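PDB 1G61: translation initiation factor 6 from Methanocaldococcus jannaschii, which binds the 50S ribosomal subunit and prevents it from joining the 30S subunit to form the 70S initiation complex. Local coordinates for residues Asn104-Leu107 with Gly108-Ile111; Phe127-Asp130 with Ile131-Ser134; Leu147-Val150 with Gly151-Ala154. All coordinates share one frame; numbering follows the deposited sequence.

Interaction 1 of 3, residues Asn104-Leu107 with Gly108-Ile111; sequences NTAL and GNLI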
loop_
_atom_site.group_PDB
_atom_site.type_symbol
_atom_site.label_atom_id
_atom_site.label_comp_id
_atom_site.label_asym_id
_atom_site.label_seq_id
_atom_site.Cartn_x
_atom_site.Cartn_y
_atom_site.Cartn_z
ATOM N N ASN A 104 -11.610 -13.865 -1.097
ATOM C CA ASN A 104 -11.077 -12.932 -0.106
ATOM C C ASN A 104 -10.875 -11.596 -0.811
ATOM O O ASN A 104 -9.998 -11.488 -1.659
ATOM C CB ASN A 104 -9.762 -13.459 0.486
ATOM C CG ASN A 104 -9.335 -12.668 1.705
ATOM O OD1 ASN A 104 -9.712 -11.490 1.862
ATOM N ND2 ASN A 104 -8.535 -13.256 2.596
ATOM N N THR A 105 -11.669 -10.597 -0.428
ATOM C CA THR A 105 -11.659 -9.308 -1.127
ATOM C C THR A 105 -10.602 -8.334 -0.607
ATOM O O THR A 105 -10.480 -7.247 -1.154
ATOM C CB THR A 105 -13.034 -8.621 -1.035
ATOM O OG1 THR A 105 -13.339 -8.518 0.376
ATOM C CG2 THR A 105 -14.074 -9.461 -1.722
ATOM N N ALA A 106 -9.834 -8.727 0.424
ATOM C CA ALA A 106 -8.873 -7.791 1.063
ATOM C C ALA A 106 -7.547 -7.746 0.319
ATOM O O ALA A 106 -6.485 -8.096 0.856
ATOM C CB ALA A 106 -8.690 -8.167 2.536
ATOM N N LEU A 107 -7.607 -7.354 -0.961
ATOM C CA LEU A 107 -6.429 -7.439 -1.816
ATOM C C LEU A 107 -5.235 -6.665 -1.235
ATOM O O LEU A 107 -4.089 -7.142 -1.353
ATOM C CB LEU A 107 -6.717 -6.896 -3.213
ATOM C CG LEU A 107 -7.895 -7.545 -3.943
ATOM C CD1 LEU A 107 -8.042 -6.917 -5.321
ATOM C CD2 LEU A 107 -7.732 -9.080 -4.046
ATOM N N GLY A 108 -5.505 -5.505 -0.653
ATOM C CA GLY A 108 -4.424 -4.695 -0.088
ATOM C C GLY A 108 -3.767 -5.335 1.102
ATOM O O GLY A 108 -2.601 -5.090 1.410
ATOM N N ASN A 109 -4.495 -6.197 1.846
ATOM C CA ASN A 109 -3.911 -6.944 2.951
ATOM C C ASN A 109 -3.086 -8.129 2.419
ATOM O O ASN A 109 -2.175 -8.583 3.118
ATOM C CB ASN A 109 -5.002 -7.485 3.853
ATOM C CG ASN A 109 -5.784 -6.502 4.690
ATOM O OD1 ASN A 109 -6.739 -6.919 5.353
ATOM N ND2 ASN A 109 -5.392 -5.248 4.654
ATOM N N LEU A 110 -3.455 -8.611 1.239
ATOM C CA LEU A 110 -2.898 -9.878 0.715
ATOM C C LEU A 110 -1.764 -9.712 -0.293
ATOM O O LEU A 110 -1.147 -10.706 -0.707
ATOM C CB LEU A 110 -4.026 -10.668 0.042
ATOM C CG LEU A 110 -5.162 -11.093 0.956
ATOM C CD1 LEU A 110 -6.319 -11.577 0.100
ATOM C CD2 LEU A 110 -4.700 -12.189 1.895
ATOM N N ILE A 111 -1.500 -8.478 -0.729
ATOM C CA ILE A 111 -0.523 -8.214 -1.788
ATOM C C ILE A 111 0.348 -7.034 -1.370
ATOM O O ILE A 111 -0.175 -6.031 -0.826
ATOM C CB ILE A 111 -1.255 -7.894 -3.105
ATOM C CG1 ILE A 111 -2.134 -9.080 -3.535
ATOM C CG2 ILE A 111 -0.268 -7.477 -4.201
ATOM C CD1 ILE A 111 -3.085 -8.764 -4.697
#

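Interaction 2 of 3, residues Phe127-Asp130 with Ile131-Ser134; sequences FKKD and IEDS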
loop_
_atom_site.group_PDB
_atom_site.type_symbol
_atom_site.label_atom_id
_atom_site.label_comp_id
_atom_site.label_asym_id
_atom_site.label_seq_id
_atom_site.Cartn_x
_atom_site.Cartn_y
_atom_site.Cartn_z
ATOM N N PHE A 127 -4.565 -16.605 -8.744
ATOM C CA PHE A 127 -4.693 -15.297 -9.369
ATOM C C PHE A 127 -3.315 -14.730 -9.735
ATOM O O PHE A 127 -3.227 -13.575 -10.184
ATOM C CB PHE A 127 -5.454 -14.284 -8.489
ATOM C CG PHE A 127 -6.895 -14.764 -8.302
ATOM C CD1 PHE A 127 -7.239 -15.600 -7.236
ATOM C CD2 PHE A 127 -7.882 -14.404 -9.207
ATOM C CE1 PHE A 127 -8.544 -16.041 -7.107
ATOM C CE2 PHE A 127 -9.186 -14.846 -9.075
ATOM C CZ PHE A 127 -9.491 -15.700 -8.045
ATOM N N LYS A 128 -2.281 -15.539 -9.602
ATOM C CA LYS A 128 -0.950 -15.014 -9.865
ATOM C C LYS A 128 -0.805 -14.427 -11.266
ATOM O O LYS A 128 -0.230 -13.340 -11.403
ATOM C CB LYS A 128 0.058 -16.160 -9.627
ATOM C CG LYS A 128 1.500 -15.724 -9.877
ATOM C CD LYS A 128 2.426 -16.837 -9.396
ATOM C CE LYS A 128 3.873 -16.424 -9.292
ATOM N NZ LYS A 128 4.446 -16.443 -10.661
ATOM N N LYS A 129 -1.278 -15.097 -12.314
ATOM C CA LYS A 129 -1.117 -14.553 -13.661
ATOM C C LYS A 129 -1.858 -13.234 -13.799
ATOM O O LYS A 129 -1.320 -12.286 -14.427
ATOM C CB LYS A 129 -1.638 -15.554 -14.706
ATOM C CG LYS A 129 -1.329 -15.055 -16.141
ATOM C CD LYS A 129 -1.494 -16.221 -17.113
ATOM C CE LYS A 129 -1.522 -15.751 -18.562
ATOM N NZ LYS A 129 -0.637 -14.571 -18.809
ATOM N N ASP A 130 -3.095 -13.147 -13.289
ATOM C CA ASP A 130 -3.821 -11.872 -13.380
ATOM C C ASP A 130 -3.061 -10.721 -12.711
ATOM O O ASP A 130 -3.063 -9.583 -13.168
ATOM C CB ASP A 130 -5.163 -12.050 -12.656
ATOM C CG ASP A 130 -6.216 -12.784 -13.423
ATOM O OD1 ASP A 130 -6.091 -13.001 -14.663
ATOM O OD2 ASP A 130 -7.253 -13.143 -12.777
ATOM N N ILE A 131 -2.453 -11.033 -11.563
ATOM C CA ILE A 131 -1.721 -10.036 -10.776
ATOM C C ILE A 131 -0.470 -9.676 -11.536
ATOM O O ILE A 131 -0.136 -8.495 -11.701
ATOM C CB ILE A 131 -1.451 -10.571 -9.379
ATOM C CG1 ILE A 131 -2.778 -10.713 -8.612
ATOM C CG2 ILE A 131 -0.508 -9.697 -8.579
ATOM C CD1 ILE A 131 -2.587 -11.530 -7.304
ATOM N N GLU A 132 0.270 -10.665 -12.071
ATOM C CA GLU A 132 1.453 -10.345 -12.879
ATOM C C GLU A 132 1.150 -9.485 -14.080
ATOM O O GLU A 132 1.889 -8.548 -14.403
ATOM C CB GLU A 132 2.041 -11.666 -13.451
ATOM C CG GLU A 132 2.781 -12.518 -12.474
ATOM C CD GLU A 132 3.020 -13.945 -12.933
ATOM O OE1 GLU A 132 2.344 -14.536 -13.844
ATOM O OE2 GLU A 132 3.937 -14.524 -12.344
ATOM N N ASP A 133 0.062 -9.820 -14.779
ATOM C CA ASP A 133 -0.256 -9.085 -16.013
ATOM C C ASP A 133 -0.665 -7.655 -15.717
ATOM O O ASP A 133 -0.353 -6.777 -16.562
ATOM C CB ASP A 133 -1.337 -9.830 -16.791
ATOM C CG ASP A 133 -0.799 -11.124 -17.439
ATOM O OD1 ASP A 133 0.430 -11.383 -17.388
ATOM O OD2 ASP A 133 -1.630 -11.862 -17.967
ATOM N N SER A 134 -1.327 -7.387 -14.592
ATOM C CA SER A 134 -1.774 -6.057 -14.268
ATOM C C SER A 134 -0.636 -5.228 -13.668
ATOM O O SER A 134 -0.375 -4.114 -14.110
ATOM C CB SER A 134 -2.960 -6.093 -13.279
ATOM O OG SER A 134 -3.178 -4.765 -12.793
#

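Interaction 3 of 3, residues Leu147-Val150 with Gly151-Ala154; sequences LPTV and GSNA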
loop_
_atom_site.group_PDB
_atom_site.type_symbol
_atom_site.label_atom_id
_atom_site.label_comp_id
_atom_site.label_asym_id
_atom_site.label_seq_id
_atom_site.Cartn_x
_atom_site.Cartn_y
_atom_site.Cartn_z
ATOM N N LEU A 147 3.117 -14.667 8.425
ATOM C CA LEU A 147 1.752 -14.203 8.202
ATOM C C LEU A 147 1.414 -14.048 6.737
ATOM O O LEU A 147 2.218 -13.523 5.960
ATOM C CB LEU A 147 1.550 -12.837 8.904
ATOM C CG LEU A 147 1.849 -12.879 10.427
ATOM C CD1 LEU A 147 1.868 -11.455 10.970
ATOM C CD2 LEU A 147 0.836 -13.766 11.136
ATOM N N PRO A 148 0.262 -14.539 6.285
ATOM C CA PRO A 148 -0.078 -14.462 4.868
ATOM C C PRO A 148 -0.622 -13.093 4.451
ATOM O O PRO A 148 -0.674 -12.826 3.233
ATOM C CB PRO A 148 -1.119 -15.575 4.712
ATOM C CG PRO A 148 -1.828 -15.557 6.046
ATOM C CD PRO A 148 -0.747 -15.284 7.069
ATOM N N THR A 149 -0.991 -12.215 5.396
ATOM C CA THR A 149 -1.410 -10.826 5.048
ATOM C C THR A 149 -0.180 -9.970 4.834
ATOM O O THR A 149 0.162 -9.083 5.629
ATOM C CB THR A 149 -2.362 -10.295 6.115
ATOM O OG1 THR A 149 -1.768 -10.562 7.419
ATOM C CG2 THR A 149 -3.719 -10.975 6.046
ATOM N N VAL A 150 0.526 -10.226 3.727
ATOM C CA VAL A 150 1.817 -9.537 3.494
ATOM C C VAL A 150 1.664 -8.050 3.310
ATOM O O VAL A 150 2.571 -7.339 3.693
ATOM C CB VAL A 150 2.530 -10.203 2.289
ATOM C CG1 VAL A 150 2.802 -11.687 2.592
ATOM C CG2 VAL A 150 1.741 -10.055 0.997
ATOM N N GLY A 151 0.512 -7.612 2.765
ATOM C CA GLY A 151 0.282 -6.171 2.622
ATOM C C GLY A 151 0.017 -5.495 3.927
ATOM O O GLY A 151 0.323 -4.326 4.093
ATOM N N SER A 152 -0.544 -6.180 4.924
ATOM C CA SER A 152 -0.753 -5.586 6.240
ATOM C C SER A 152 0.561 -5.540 7.022
ATOM O O SER A 152 0.679 -4.713 7.919
ATOM C CB SER A 152 -1.742 -6.397 7.063
ATOM O OG SER A 152 -3.032 -6.444 6.442
ATOM N N ASN A 153 1.508 -6.433 6.701
ATOM C CA ASN A 153 2.656 -6.623 7.560
ATOM C C ASN A 153 3.958 -6.078 7.010
ATOM O O ASN A 153 5.038 -6.348 7.555
ATOM C CB ASN A 153 2.734 -8.129 7.933
ATOM C CG ASN A 153 1.667 -8.386 8.971
ATOM O OD1 ASN A 153 1.852 -7.968 10.122
ATOM N ND2 ASN A 153 0.584 -9.055 8.577
ATOM N N ALA A 154 3.875 -5.223 5.994
ATOM C CA ALA A 154 5.053 -4.528 5.491
ATOM C C ALA A 154 4.602 -3.330 4.668
ATOM O O ALA A 154 3.444 -3.272 4.285
ATOM C CB ALA A 154 5.916 -5.455 4.622
#

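Interaction 1 of 3, residues Asn104-Leu107 with Gly108-Ile111
A methyl of L110, CD1, lies against the carboxamide of N104, 3.6 Å from its CG. The two side chains meet obliquely, and both leucine methyls come near ND2. With CG anti to the backbone N (chi1 -168°), the N104 amide turns forward along the chain, where OD1 accepts the backbone N-H of A106 at 3.1 Å in a nearly straight bond (165°). E123 receives ND2, so both ends of the amide are fixed. The close-packed part is the turn beneath: A106 O takes weak bonds from N109 N (2.9 Å) and L110 N (3.1 Å), and the buried CG of L110 presses on the same oxygen at 3.3 Å. L107 and I111, also buried, both lean on L71 of strand 69-73. The other side is looser and partly exposed; there A106 CB meets N109, nearest its OD1 at 3.6 Å, while N109 ND2 bonds to S61. Replacing N104 by an alanine is likely to leave A106 N and E123 without this amide partner and to uncover the CD1 methyl of L110. An Asx turn at N104 and an inverse gamma turn centred on A106, the N-cap residue, thus lead into the short helix 107-110.

Interaction 2 of 3, residues Phe127-Asp130 with Ile131-Ser134
I131 folds back on F127, its N-H donating to F127 O at 3.0 Å and its CD1 resting 4.1 Å from F127 CB. Next, E132 repeats the helical bond, to K128 O, and joins the same lysine through its side chain: K128 NZ forms a salt bridge with E132 OE2 at 2.6 Å, reaching it on the syn side but 34° out of the carboxylate plane. K128 runs extended until a bend at chi4 (-79°) swings NZ onto the glutamate, whose aliphatic CG lies over K128 O. D133 likewise pairs with K129. Its N-H meets K129 O at 2.8 Å, and its OD2 offers the syn lone pair to K129 NZ at 3.0 Å, a second i to i+4 salt bridge on an exposed part of the helix. S134 continues the pattern, its N-H on D130 O at 3.1 Å, whereas its hydroxyl leaves the helix to bond the backbone oxygen of N96. Helix 128-135 links strands 117-120 and 138-141 in a beta-alpha-beta unit; its buried I131 packs on V139 and on L71 of strand 69-73, and S134 on L71 and E98. F127 and D130 lie over I100 of strand 96-100, while K128 and E132 brush V139.

Interaction 3 of 3, residues Leu147-Val150 with Gly151-Ala154
Three N-H groups converge on the carbonyl oxygen of T149. The straightest of them belongs to the side chain of N153, whose ND2 donates at 3.0 Å with an angle of 154°, although it approaches tilted 35° from the carbonyl plane. The backbone N-H groups of S152, at 3.1 Å, and N153, at 3.2 Å, add two weak, bent bonds, so N153 holds this oxygen from both main chain and side chain. N153 N also makes a weak bond to V150 O.

Around this oxygen the side chains close in. The CG of N153 stands anti to its carbonyl carbon (chi1 -76°), which carries the amide back over the turn toward T149 and L147. T149 OG1 comes within 3.0 Å of N153 ND2, and the threonine's CB faces S152 OG at 3.9 Å. Over one face of the carboxamide, the CD1 methyl of L147 lies 3.6 Å from N153 OD1 and equally near ND2, the two side chains crossing at about a right angle. The asparagine amide is therefore bounded by a methyl as well as by polar groups of T149, while N153 also touches H164 and S195 beyond the turn.

V150 points the other way. Its buried side chain packs on I144 and on L112 of strand 111-113, and A154, where strand 154-156 begins, meets L112 as well. The G151 backbone bonds to N109, and that of N153 to H164, tying the turn to two other parts of the chain. An inverse gamma turn centred on T149 thus shapes the loop between strands 138-141 and 154-156, with the N153 amide folded back onto the T149 carbonyl.

How the interactions relate
Interactions 1 and 3 lie nearer the middle of the chain, their centres about 9 Å apart, and both use an inverse gamma turn and an asparagine amide to shape the backbone. They touch directly: N109 O probably accepts a hydrogen bond from G151 N at 2.9 Å, and V150 CG2 packs on L110 O. Interaction 2 stands farther out, where regular helical bonding is accompanied by lysine-carboxylate salt bridges in place of amide-backbone bonds. Its buried face still reaches interaction 1, I131 CD1 lying 3.8 Å from I111 CD1, and both pack on L71 of strand 69-73. Between interactions 2 and 3 the nearest atoms remain about 9 Å apart.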